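PDB 2BJF: bile salt hydrolase/transferase from Clostridium perfringens, which hydrolyses the amide bond of glycine- and taurine-conjugated bile salts to release free bile acids, and also works as a bile acid acyltransferase. Local coordinates for residues 187-192 against 218-223; 192-197 against 235-240; 198-201 against 206-209; 229-234 against 257-262. All blocks are in the same frame, centred on the assembly; numbering follows the deposited sequence.

Contact 1. Residues 187-192 against 218-223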
loop_
_atom_site.group_PDB
_atom_site.type_symbol
_atom_site.label_atom_id
_atom_site.label_comp_id
_atom_site.label_asym_id
_atom_site.label_seq_id
_atom_site.Cartn_x
_atom_site.Cartn_y
_atom_site.Cartn_z
ATOM N N ASN A 187 9.810 -8.262 -8.499
ATOM C CA ASN A 187 10.710 -7.154 -8.835
ATOM C C ASN A 187 10.254 -5.778 -8.338
ATOM O O ASN A 187 11.071 -4.866 -8.185
ATOM C CB ASN A 187 10.940 -7.100 -10.346
ATOM C CG ASN A 187 11.717 -8.296 -10.867
ATOM O OD1 ASN A 187 12.549 -8.871 -10.163
ATOM N ND2 ASN A 187 11.457 -8.668 -12.115
ATOM N N GLN A 188 8.953 -5.629 -8.097
ATOM C CA GLN A 188 8.407 -4.369 -7.589
ATOM C C GLN A 188 8.767 -4.127 -6.126
ATOM O O GLN A 188 8.640 -3.005 -5.628
ATOM C CB GLN A 188 6.886 -4.319 -7.769
ATOM C CG GLN A 188 6.428 -4.109 -9.208
ATOM C CD GLN A 188 7.002 -2.849 -9.843
ATOM O OE1 GLN A 188 7.752 -2.919 -10.819
ATOM N NE2 GLN A 188 6.656 -1.692 -9.284
ATOM N N TYR A 189 9.225 -5.178 -5.449
ATOM C CA TYR A 189 9.511 -5.116 -4.014
ATOM C C TYR A 189 10.997 -5.227 -3.657
ATOM O O TYR A 189 11.346 -5.586 -2.528
ATOM C CB TYR A 189 8.682 -6.182 -3.284
ATOM C CG TYR A 189 7.197 -5.994 -3.490
ATOM C CD1 TYR A 189 6.464 -5.140 -2.665
ATOM C CD2 TYR A 189 6.530 -6.642 -4.528
ATOM C CE1 TYR A 189 5.102 -4.949 -2.862
ATOM C CE2 TYR A 189 5.168 -6.459 -4.733
ATOM C CZ TYR A 189 4.462 -5.613 -3.896
ATOM O OH TYR A 189 3.114 -5.430 -4.097
ATOM N N VAL A 190 11.865 -4.890 -4.611
ATOM C CA VAL A 190 13.317 -4.887 -4.382
ATOM C C VAL A 190 13.735 -3.922 -3.262
ATOM O O VAL A 190 14.825 -4.054 -2.698
ATOM C CB VAL A 190 14.128 -4.578 -5.677
ATOM C CG1 VAL A 190 13.977 -5.700 -6.696
ATOM C CG2 VAL A 190 13.722 -3.239 -6.285
ATOM N N GLY A 191 12.859 -2.970 -2.942
ATOM C CA GLY A 191 13.128 -1.974 -1.907
ATOM C C GLY A 191 12.816 -2.408 -0.484
ATOM O O GLY A 191 13.022 -1.637 0.456
ATOM N N LEU A 192 12.319 -3.633 -0.318
ATOM C CA LEU A 192 12.017 -4.173 1.013
ATOM C C LEU A 192 13.286 -4.472 1.810
ATOM O O LEU A 192 14.307 -4.859 1.240
ATOM C CB LEU A 192 11.158 -5.440 0.914
ATOM C CG LEU A 192 9.719 -5.350 0.397
ATOM C CD1 LEU A 192 9.129 -6.750 0.289
ATOM C CD2 LEU A 192 8.842 -4.461 1.280
ATOM N N GLY A 218 5.043 -1.283 3.087
ATOM C CA GLY A 218 4.754 -1.442 1.664
ATOM C C GLY A 218 4.399 -2.875 1.297
ATOM O O GLY A 218 3.859 -3.127 0.219
ATOM N N LEU A 219 4.709 -3.817 2.185
ATOM C CA LEU A 219 4.311 -5.212 1.991
ATOM C C LEU A 219 2.783 -5.298 1.986
ATOM O O LEU A 219 2.135 -4.760 2.889
ATOM C CB LEU A 219 4.896 -6.100 3.096
ATOM C CG LEU A 219 4.868 -7.621 2.900
ATOM C CD1 LEU A 219 5.904 -8.077 1.875
ATOM C CD2 LEU A 219 5.092 -8.335 4.225
ATOM N N PRO A 220 2.198 -5.948 0.958
ATOM C CA PRO A 220 0.735 -6.045 0.883
ATOM C C PRO A 220 0.160 -7.004 1.926
ATOM O O PRO A 220 0.709 -8.088 2.136
ATOM C CB PRO A 220 0.485 -6.563 -0.536
ATOM C CG PRO A 220 1.727 -7.287 -0.907
ATOM C CD PRO A 220 2.859 -6.607 -0.185
ATOM N N GLY A 221 -0.937 -6.601 2.565
ATOM C CA GLY A 221 -1.501 -7.352 3.690
ATOM C C GLY A 221 -2.807 -8.087 3.484
ATOM O O GLY A 221 -3.310 -8.727 4.412
ATOM N N ASP A 222 -3.357 -8.002 2.278
ATOM C CA ASP A 222 -4.621 -8.658 1.962
ATOM C C ASP A 222 -4.416 -10.143 1.654
ATOM O O ASP A 222 -3.297 -10.660 1.739
ATOM C CB ASP A 222 -5.290 -7.963 0.782
ATOM C CG ASP A 222 -4.445 -8.017 -0.464
ATOM O OD1 ASP A 222 -3.504 -7.203 -0.586
ATOM O OD2 ASP A 222 -4.711 -8.888 -1.311
ATOM N N PHE A 223 -5.499 -10.819 1.281
ATOM C CA PHE A 223 -5.475 -12.269 1.102
ATOM C C PHE A 223 -5.592 -12.722 -0.356
ATOM O O PHE A 223 -5.831 -13.905 -0.618
ATOM C CB PHE A 223 -6.553 -12.930 1.972
ATOM C CG PHE A 223 -6.394 -12.659 3.443
ATOM C CD1 PHE A 223 -5.561 -13.455 4.223
ATOM C CD2 PHE A 223 -7.073 -11.603 4.048
ATOM C CE1 PHE A 223 -5.403 -13.204 5.585
ATOM C CE2 PHE A 223 -6.923 -11.345 5.411
ATOM C CZ PHE A 223 -6.089 -12.149 6.179
#

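Contact 2. Residues 192-197 against 235-240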
loop_
_atom_site.group_PDB
_atom_site.type_symbol
_atom_site.label_atom_id
_atom_site.label_comp_id
_atom_site.label_asym_id
_atom_site.label_seq_id
_atom_site.Cartn_x
_atom_site.Cartn_y
_atom_site.Cartn_z
ATOM N N LEU A 192 12.319 -3.633 -0.318
ATOM C CA LEU A 192 12.017 -4.173 1.013
ATOM C C LEU A 192 13.286 -4.472 1.810
ATOM O O LEU A 192 14.307 -4.859 1.240
ATOM C CB LEU A 192 11.158 -5.440 0.914
ATOM C CG LEU A 192 9.719 -5.350 0.397
ATOM C CD1 LEU A 192 9.129 -6.750 0.289
ATOM C CD2 LEU A 192 8.842 -4.461 1.280
ATOM N N ARG A 193 13.210 -4.288 3.127
ATOM C CA ARG A 193 14.338 -4.549 4.023
ATOM C C ARG A 193 13.878 -5.261 5.292
ATOM O O ARG A 193 12.886 -4.867 5.908
ATOM C CB ARG A 193 15.058 -3.246 4.389
ATOM C CG ARG A 193 15.911 -2.662 3.269
ATOM C CD ARG A 193 16.563 -1.350 3.681
ATOM N NE ARG A 193 15.618 -0.233 3.681
ATOM C CZ ARG A 193 15.942 1.031 3.945
ATOM N NH1 ARG A 193 17.194 1.360 4.239
ATOM N NH2 ARG A 193 15.008 1.974 3.915
ATOM N N TYR A 194 14.601 -6.310 5.677
ATOM C CA TYR A 194 14.276 -7.054 6.895
ATOM C C TYR A 194 14.846 -6.356 8.123
ATOM O O TYR A 194 14.319 -6.493 9.230
ATOM C CB TYR A 194 14.795 -8.494 6.819
ATOM C CG TYR A 194 14.448 -9.213 5.536
ATOM C CD1 TYR A 194 13.132 -9.253 5.068
ATOM C CD2 TYR A 194 15.434 -9.857 4.789
ATOM C CE1 TYR A 194 12.810 -9.909 3.886
ATOM C CE2 TYR A 194 15.122 -10.518 3.604
ATOM C CZ TYR A 194 13.808 -10.541 3.163
ATOM O OH TYR A 194 13.485 -11.193 1.998
ATOM N N ASN A 195 15.927 -5.609 7.913
ATOM C CA ASN A 195 16.591 -4.876 8.982
ATOM C C ASN A 195 15.850 -3.596 9.335
ATOM O O ASN A 195 15.427 -2.848 8.451
ATOM C CB ASN A 195 18.037 -4.558 8.597
ATOM C CG ASN A 195 18.893 -5.805 8.455
ATOM O OD1 ASN A 195 18.586 -6.854 9.023
ATOM N ND2 ASN A 195 19.978 -5.693 7.695
ATOM N N GLN A 196 15.700 -3.356 10.634
ATOM C CA GLN A 196 15.024 -2.166 11.145
ATOM C C GLN A 196 15.645 -0.878 10.605
ATOM O O GLN A 196 16.871 -0.739 10.561
ATOM C CB GLN A 196 15.053 -2.166 12.680
ATOM C CG GLN A 196 14.414 -0.947 13.353
ATOM C CD GLN A 196 12.893 -0.936 13.282
ATOM O OE1 GLN A 196 12.282 -1.658 12.493
ATOM N NE2 GLN A 196 12.276 -0.104 14.114
ATOM N N VAL A 197 14.786 0.043 10.174
ATOM C CA VAL A 197 15.201 1.401 9.835
ATOM C C VAL A 197 14.788 2.297 11.010
ATOM O O VAL A 197 13.611 2.634 11.151
ATOM C CB VAL A 197 14.574 1.894 8.503
ATOM C CG1 VAL A 197 15.106 3.276 8.134
ATOM C CG2 VAL A 197 14.859 0.908 7.378
ATOM N N LEU A 235 9.123 -13.740 3.372
ATOM C CA LEU A 235 9.240 -14.370 4.693
ATOM C C LEU A 235 10.167 -15.583 4.643
ATOM O O LEU A 235 10.970 -15.796 5.553
ATOM C CB LEU A 235 7.870 -14.784 5.244
ATOM C CG LEU A 235 6.866 -13.699 5.641
ATOM C CD1 LEU A 235 5.596 -14.362 6.119
ATOM C CD2 LEU A 235 7.407 -12.765 6.708
ATOM N N ARG A 236 10.045 -16.369 3.575
ATOM C CA ARG A 236 10.913 -17.523 3.348
ATOM C C ARG A 236 12.361 -17.079 3.143
ATOM O O ARG A 236 13.274 -17.613 3.775
ATOM C CB ARG A 236 10.425 -18.326 2.139
ATOM C CG ARG A 236 11.266 -19.545 1.801
ATOM C CD ARG A 236 10.858 -20.134 0.463
ATOM N NE ARG A 236 11.601 -21.357 0.169
ATOM C CZ ARG A 236 12.748 -21.404 -0.501
ATOM N NH1 ARG A 236 13.303 -20.291 -0.969
ATOM N NH2 ARG A 236 13.344 -22.571 -0.708
ATOM N N ASP A 237 12.557 -16.098 2.264
ATOM C CA ASP A 237 13.887 -15.569 1.968
ATOM C C ASP A 237 14.592 -15.059 3.224
ATOM O O ASP A 237 15.773 -15.345 3.438
ATOM C CB ASP A 237 13.802 -14.453 0.924
ATOM C CG ASP A 237 15.159 -13.854 0.599
ATOM O OD1 ASP A 237 16.012 -14.567 0.029
ATOM O OD2 ASP A 237 15.369 -12.666 0.914
ATOM N N ALA A 238 13.860 -14.314 4.051
ATOM C CA ALA A 238 14.408 -13.731 5.273
ATOM C C ALA A 238 14.879 -14.794 6.257
ATOM O O ALA A 238 15.927 -14.644 6.888
ATOM C CB ALA A 238 13.388 -12.826 5.929
ATOM N N MET A 239 14.101 -15.866 6.386
ATOM C CA MET A 239 14.451 -16.938 7.310
ATOM C C MET A 239 15.699 -17.691 6.857
ATOM O O MET A 239 16.545 -18.038 7.678
ATOM C CB MET A 239 13.285 -17.903 7.507
ATOM C CG MET A 239 13.457 -18.803 8.724
ATOM S SD MET A 239 12.104 -19.964 8.932
ATOM C CE MET A 239 10.791 -18.872 9.464
ATOM N N ILE A 240 15.815 -17.931 5.553
ATOM C CA ILE A 240 16.979 -18.628 5.003
ATOM C C ILE A 240 18.238 -17.767 5.126
ATOM O O ILE A 240 19.302 -18.263 5.495
ATOM C CB ILE A 240 16.743 -19.077 3.538
ATOM C CG1 ILE A 240 15.583 -20.077 3.472
ATOM C CG2 ILE A 240 18.014 -19.687 2.940
ATOM C CD1 ILE A 240 15.027 -20.309 2.078
#

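Contact 3. Residues 198-201 against 206-209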
loop_
_atom_site.group_PDB
_atom_site.type_symbol
_atom_site.label_atom_id
_atom_site.label_comp_id
_atom_site.label_asym_id
_atom_site.label_seq_id
_atom_site.Cartn_x
_atom_site.Cartn_y
_atom_site.Cartn_z
ATOM N N PRO A 198 15.756 2.654 11.878
ATOM C CA PRO A 198 15.449 3.331 13.141
ATOM C C PRO A 198 15.096 4.816 13.019
ATOM O O PRO A 198 14.378 5.345 13.873
ATOM C CB PRO A 198 16.739 3.161 13.948
ATOM C CG PRO A 198 17.810 3.074 12.926
ATOM C CD PRO A 198 17.205 2.416 11.717
ATOM N N GLU A 199 15.603 5.479 11.982
ATOM C CA GLU A 199 15.390 6.918 11.823
ATOM C C GLU A 199 15.452 7.400 10.378
ATOM O O GLU A 199 15.957 6.704 9.494
ATOM C CB GLU A 199 16.375 7.717 12.692
ATOM C CG GLU A 199 17.851 7.489 12.375
ATOM C CD GLU A 199 18.783 8.351 13.214
ATOM O OE1 GLU A 199 18.340 8.898 14.248
ATOM O OE2 GLU A 199 19.967 8.482 12.837
ATOM N N PHE A 200 14.922 8.602 10.162
ATOM C CA PHE A 200 14.961 9.291 8.878
ATOM C C PHE A 200 15.021 10.786 9.186
ATOM O O PHE A 200 14.176 11.308 9.914
ATOM C CB PHE A 200 13.706 8.963 8.060
ATOM C CG PHE A 200 13.735 9.485 6.644
ATOM C CD1 PHE A 200 14.048 8.637 5.584
ATOM C CD2 PHE A 200 13.428 10.815 6.367
ATOM C CE1 PHE A 200 14.069 9.111 4.272
ATOM C CE2 PHE A 200 13.447 11.299 5.061
ATOM C CZ PHE A 200 13.769 10.446 4.011
ATOM N N LYS A 201 16.029 11.466 8.650
ATOM C CA LYS A 201 16.148 12.911 8.825
ATOM C C LYS A 201 15.363 13.629 7.731
ATOM O O LYS A 201 15.804 13.694 6.585
ATOM C CB LYS A 201 17.619 13.346 8.821
ATOM C CG LYS A 201 17.844 14.804 9.212
ATOM C CD LYS A 201 19.309 15.200 9.071
ATOM C CE LYS A 201 19.558 16.624 9.553
ATOM N NZ LYS A 201 18.973 17.653 8.644
ATOM N N SER A 206 13.086 15.421 12.729
ATOM C CA SER A 206 13.630 14.092 12.975
ATOM C C SER A 206 12.494 13.077 13.015
ATOM O O SER A 206 11.555 13.215 13.804
ATOM C CB SER A 206 14.409 14.062 14.292
ATOM O OG SER A 206 15.429 15.043 14.308
ATOM N N LEU A 207 12.573 12.070 12.149
ATOM C CA LEU A 207 11.606 10.977 12.155
ATOM C C LEU A 207 12.211 9.762 12.842
ATOM O O LEU A 207 13.347 9.380 12.556
ATOM C CB LEU A 207 11.155 10.617 10.733
ATOM C CG LEU A 207 10.593 11.716 9.824
ATOM C CD1 LEU A 207 10.173 11.125 8.484
ATOM C CD2 LEU A 207 9.427 12.447 10.477
ATOM N N THR A 208 11.448 9.169 13.754
ATOM C CA THR A 208 11.909 8.017 14.525
ATOM C C THR A 208 10.959 6.832 14.365
ATOM O O THR A 208 9.736 6.997 14.396
ATOM C CB THR A 208 12.118 8.371 16.029
ATOM O OG1 THR A 208 12.537 7.208 16.755
ATOM C CG2 THR A 208 10.845 8.930 16.657
ATOM N N ALA A 209 11.529 5.644 14.179
ATOM C CA ALA A 209 10.747 4.415 14.107
ATOM C C ALA A 209 9.947 4.256 15.394
ATOM O O ALA A 209 10.494 4.390 16.489
ATOM C CB ALA A 209 11.654 3.221 13.892
HETATM O O HOH W 1 14.081 4.181 16.472
HETATM O O HOH W 2 15.548 10.846 13.909
#

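Contact 4. Residues 229-234 against 257-262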
loop_
_atom_site.group_PDB
_atom_site.type_symbol
_atom_site.label_atom_id
_atom_site.label_comp_id
_atom_site.label_asym_id
_atom_site.label_seq_id
_atom_site.Cartn_x
_atom_site.Cartn_y
_atom_site.Cartn_z
ATOM N N PHE A 229 1.546 -14.389 -2.350
ATOM C CA PHE A 229 2.784 -14.810 -3.018
ATOM C C PHE A 229 3.958 -13.940 -2.571
ATOM O O PHE A 229 5.014 -14.456 -2.203
ATOM C CB PHE A 229 2.622 -14.762 -4.544
ATOM C CG PHE A 229 3.735 -15.438 -5.308
ATOM C CD1 PHE A 229 3.546 -16.699 -5.866
ATOM C CD2 PHE A 229 4.964 -14.803 -5.494
ATOM C CE1 PHE A 229 4.569 -17.327 -6.581
ATOM C CE2 PHE A 229 5.992 -15.420 -6.205
ATOM C CZ PHE A 229 5.793 -16.685 -6.751
ATOM N N ILE A 230 3.762 -12.622 -2.593
ATOM C CA ILE A 230 4.800 -11.682 -2.169
ATOM C C ILE A 230 5.218 -11.942 -0.722
ATOM O O ILE A 230 6.408 -12.060 -0.431
ATOM C CB ILE A 230 4.361 -10.199 -2.360
ATOM C CG1 ILE A 230 4.028 -9.903 -3.834
ATOM C CG2 ILE A 230 5.421 -9.232 -1.809
ATOM C CD1 ILE A 230 5.157 -10.173 -4.834
ATOM N N ARG A 231 4.237 -12.056 0.173
ATOM C CA ARG A 231 4.524 -12.254 1.593
ATOM C C ARG A 231 5.306 -13.538 1.868
ATOM O O ARG A 231 6.345 -13.496 2.523
ATOM C CB ARG A 231 3.247 -12.198 2.440
ATOM C CG ARG A 231 2.618 -10.811 2.505
ATOM C CD ARG A 231 1.956 -10.536 3.860
ATOM N NE ARG A 231 0.891 -11.486 4.197
ATOM C CZ ARG A 231 -0.349 -11.447 3.711
ATOM N NH1 ARG A 231 -0.712 -10.513 2.838
ATOM N NH2 ARG A 231 -1.234 -12.356 4.099
ATOM N N VAL A 232 4.827 -14.665 1.344
ATOM C CA VAL A 232 5.491 -15.951 1.582
ATOM C C VAL A 232 6.897 -15.994 0.962
ATOM O O VAL A 232 7.820 -16.554 1.552
ATOM C CB VAL A 232 4.601 -17.169 1.171
ATOM C CG1 VAL A 232 4.377 -17.235 -0.335
ATOM C CG2 VAL A 232 5.180 -18.474 1.695
ATOM N N ALA A 233 7.060 -15.373 -0.205
ATOM C CA ALA A 233 8.362 -15.332 -0.874
ATOM C C ALA A 233 9.418 -14.625 -0.023
ATOM O O ALA A 233 10.534 -15.126 0.132
ATOM C CB ALA A 233 8.242 -14.667 -2.236
ATOM N N PHE A 234 9.056 -13.474 0.537
ATOM C CA PHE A 234 9.994 -12.689 1.335
ATOM C C PHE A 234 10.186 -13.212 2.762
ATOM O O PHE A 234 11.293 -13.148 3.292
ATOM C CB PHE A 234 9.621 -11.202 1.317
ATOM C CG PHE A 234 9.993 -10.509 0.036
ATOM C CD1 PHE A 234 11.280 -10.006 -0.152
ATOM C CD2 PHE A 234 9.067 -10.376 -0.994
ATOM C CE1 PHE A 234 11.637 -9.369 -1.347
ATOM C CE2 PHE A 234 9.410 -9.742 -2.192
ATOM C CZ PHE A 234 10.699 -9.239 -2.368
ATOM N N ASN A 257 1.235 -19.522 8.349
ATOM C CA ASN A 257 0.255 -18.840 9.206
ATOM C C ASN A 257 0.031 -17.387 8.777
ATOM O O ASN A 257 -1.077 -16.861 8.884
ATOM C CB ASN A 257 0.682 -18.867 10.681
ATOM C CG ASN A 257 0.451 -20.220 11.360
ATOM O OD1 ASN A 257 0.818 -20.397 12.523
ATOM N ND2 ASN A 257 -0.150 -21.170 10.647
ATOM N N ASN A 258 1.092 -16.747 8.286
ATOM C CA ASN A 258 1.035 -15.347 7.883
ATOM C C ASN A 258 0.108 -15.096 6.694
ATOM O O ASN A 258 -0.439 -14.001 6.545
ATOM C CB ASN A 258 2.439 -14.825 7.576
ATOM C CG ASN A 258 2.444 -13.355 7.208
ATOM O OD1 ASN A 258 2.469 -13.002 6.028
ATOM N ND2 ASN A 258 2.397 -12.490 8.214
ATOM N N VAL A 259 -0.065 -16.115 5.855
ATOM C CA VAL A 259 -0.922 -16.006 4.672
ATOM C C VAL A 259 -2.207 -16.834 4.793
ATOM O O VAL A 259 -2.938 -17.013 3.816
ATOM C CB VAL A 259 -0.156 -16.353 3.362
ATOM C CG1 VAL A 259 0.869 -15.268 3.036
ATOM C CG2 VAL A 259 0.511 -17.728 3.450
ATOM N N ALA A 260 -2.481 -17.318 6.003
ATOM C CA ALA A 260 -3.687 -18.095 6.274
ATOM C C ALA A 260 -4.929 -17.207 6.329
ATOM O O ALA A 260 -4.890 -16.101 6.872
ATOM C CB ALA A 260 -3.531 -18.883 7.573
ATOM N N MET A 261 -6.025 -17.695 5.753
ATOM C CA MET A 261 -7.298 -16.978 5.782
ATOM C C MET A 261 -8.026 -17.203 7.104
ATOM O O MET A 261 -7.991 -18.305 7.662
ATOM C CB MET A 261 -8.188 -17.392 4.609
ATOM C CG MET A 261 -7.650 -16.975 3.254
ATOM S SD MET A 261 -8.666 -17.585 1.903
ATOM C CE MET A 261 -7.644 -17.143 0.503
ATOM N N VAL A 262 -8.684 -16.149 7.581
ATOM C CA VAL A 262 -9.344 -16.126 8.889
ATOM C C VAL A 262 -10.852 -15.955 8.702
ATOM O O VAL A 262 -11.291 -15.128 7.899
ATOM C CB VAL A 262 -8.790 -14.970 9.769
ATOM C CG1 VAL A 262 -9.402 -14.993 11.164
ATOM C CG2 VAL A 262 -7.266 -15.036 9.861
#

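Contact 1. Residues 187-192 against 218-223
Y189 and P220 meet across two loop segments, their side chains arriving from opposite directions. CE1 of the tyrosine lies 3.9 Å from CD of the proline, an oblique approach. Near the plane of the ring, at its edge, sits a backbone oxygen: Y189 CE1 is 3.8 Å from G218 O. The phenol end carries the contact a little further, with Y189 OH 3.9 Å from P220 CG. The first torsion of the tyrosine, with CG anti to the carbonyl carbon (chi1 -59°), brings the CE1 and OH side of the ring to G218 and P220.

A second, purely aliphatic pair stands beside the first. L192 and L219 cross at about a right angle and touch through one methyl each, the two CD1 atoms being 3.8 Å apart. In L219 the branch swings to the side away from the backbone N (chi1 -166°), which carries its CD1 to that of L192. Just ahead of L219, G218 has a positive phi (112°), at which a CB would press on the preceding carbonyl O, a conformation that suits glycine.

The type I beta turn from Y189 to L192, closed by L192 N bonding to Y189 O at 3.1 Å, places its two end residues on the same partner segment. Helix 225-243 lies against them through I230 and F234, while the backbones of L219 and G221 form hydrogen bonds to the third subunit. The arrangement illustrates side chains from the two ends of a type I turn packed on a neighbouring loop, here beside a subunit interface of the dimer-of-dimers tetramer.

Contact 2. Residues 192-197 against 235-240
The phenol ring of Y194 receives the methyl group of A238 squarely over one face and a carboxylate oxygen of D237 at its edge. A238 CB sits 3.4 Å from the Y194 ring centroid and only 4° off the ring normal, a CH-pi contact in which the methyl is nearly equidistant from the ring carbons. At the hydroxyl end, Y194 OH donates to D237 OD2 over 2.6 Å, reaching the anti lone pair, the one turned away from the other carboxylate oxygen. Ring and carboxylate planes stand 49° apart, and the two side chains cross at about a right angle.

Successive helical residues thus serve one aromatic group in two ways. The D237 carboxylate is brought to the hydroxyl because CG lies anti to the backbone N (chi1 179°), whereas A238 points its methyl directly at the ring. OD2 of D237 also forms a salt bridge with K241, so one oxygen serves both a phenol and an ammonium group; the lysine and the hydroxyl would probably stabilise the charged carboxylate.

The ring also packs on F234 and K241 of helix 225-243 and on F200 of the second subunit. Elsewhere on this helix, R236 rests against L5 and L7 of strand 3-8 and M239 against helix 249-257, so the contact fastens the loop leading to strand 199-202 onto a helix that also touches strand 3-8 and helix 249-257.

Contact 3. Residues 198-201 against 206-209
Strands 199-201 and 206-208 run antiparallel, their axes 4.7 Å apart at the closest and 165° between their directions, with F200 and L207 as the hydrogen-bonded pair between the non-hydrogen-bonded pairs E199-T208 and K201-S206. F200 and L207 share one face and lie side by side, pointing the same way, with F200 CD2 3.9 Å from L207 CD1 in an oblique contact. F200 has CG anti to its backbone N (chi1 -172°), and the ring leads away from the partner strand to meet F234 of the second subunit edge-to-face.

The two strands form a beta hairpin that stands as a two-stranded sheet of its own, about 40 Å from the centre of the chain, and reaches onto a neighbouring subunit. There N187 OD1 of the second subunit accepts a hydrogen bond from T208 N, and K241 NZ of the same subunit donates one to K201 O.

Within the hairpin, F200 N bonds to L207 O at 3.0 Å, and L207 N returns the bond to F200 O at 2.9 Å. Beyond the ladder, A209 N donates a hydrogen bond to P198 O at 2.9 Å, coming from above the carbonyl plane. L207 O is engaged three times, by F200 N, by a longer CA-H contact from E199 CA at 3.3 Å, and by a water that donates to it. The same water makes a weak bond to E199 OE1; the glutamate, with CG between its backbone N and carbonyl carbon (chi1 61°), extends its chain to that point. A second water donates to P198 O at 2.9 Å and is weakly linked to T208 OG1.

Contact 4. Residues 229-234 against 257-262
R231 NE donates to N258 OD1 over 2.9 Å, and R231 NH2 adds a second bond to N258 O at 3.1 Å. The arginine therefore holds the asparagine side-on, one nitrogen to the amide oxygen and one to the backbone carbonyl of the same residue. OD1 lies almost exactly in the guanidinium plane, and the backbone O is close to it, while the guanidinium and amide planes stand 76° apart. The donors approach both carbonyls tilted from their planes. N258 brings its amide into reach with CG anti to the backbone N (chi1 -178°), and the arginine chain bends twice, at chi2 and chi3, to lay its NE edge along N258.

The third nitrogen, NH1, is bonded to the carbonyl oxygens of P220 and D222. The guanidinium group is thus held on several sides by neutral carbonyl groups, whose dipoles would be expected to offset part of the buried positive charge.

V259 packs beside the polar pair, its CG1 3.7 Å from R231 NH2. A type I beta turn from N257 to A260, closed by a weak bond, presents N258 and V259 together to the helix. The V259 side chain lies about 9 Å from those of C2, the inferred nucleophile, and R18, so the contact borders the Ntn-hydrolase core without lining the bile-acid pocket.

Helix 225-243 also packs on helix 179-186, through F229, I230 and A233. V259 and A260 rest on N19 of strand 14-22, so the contact joins the loop after helix 249-257 to helix 225-243 and to a strand of the six-stranded sheet.

In the fold
Following the chain from the N terminus, 187-192 leaves helix 179-186 and runs on as 192-197, so contacts 1 and 2 share L192. The hairpin of contact 3 closes first, at 206-209, and lies within the longer loops that contacts 1 and 2 complete. Contact 1 closes at 218-223; contact 2 crosses it, closing further on at 235-240. Contact 4 opens at 229-234, after contacts 1 and 3 have closed, and crosses contact 2 on helix 225-243 before ending at 257-262. R231 links contacts 1 and 4. Together they tie the hairpin's approach loop, the long helix and the segment after helix 249-257, all touching the third subunit.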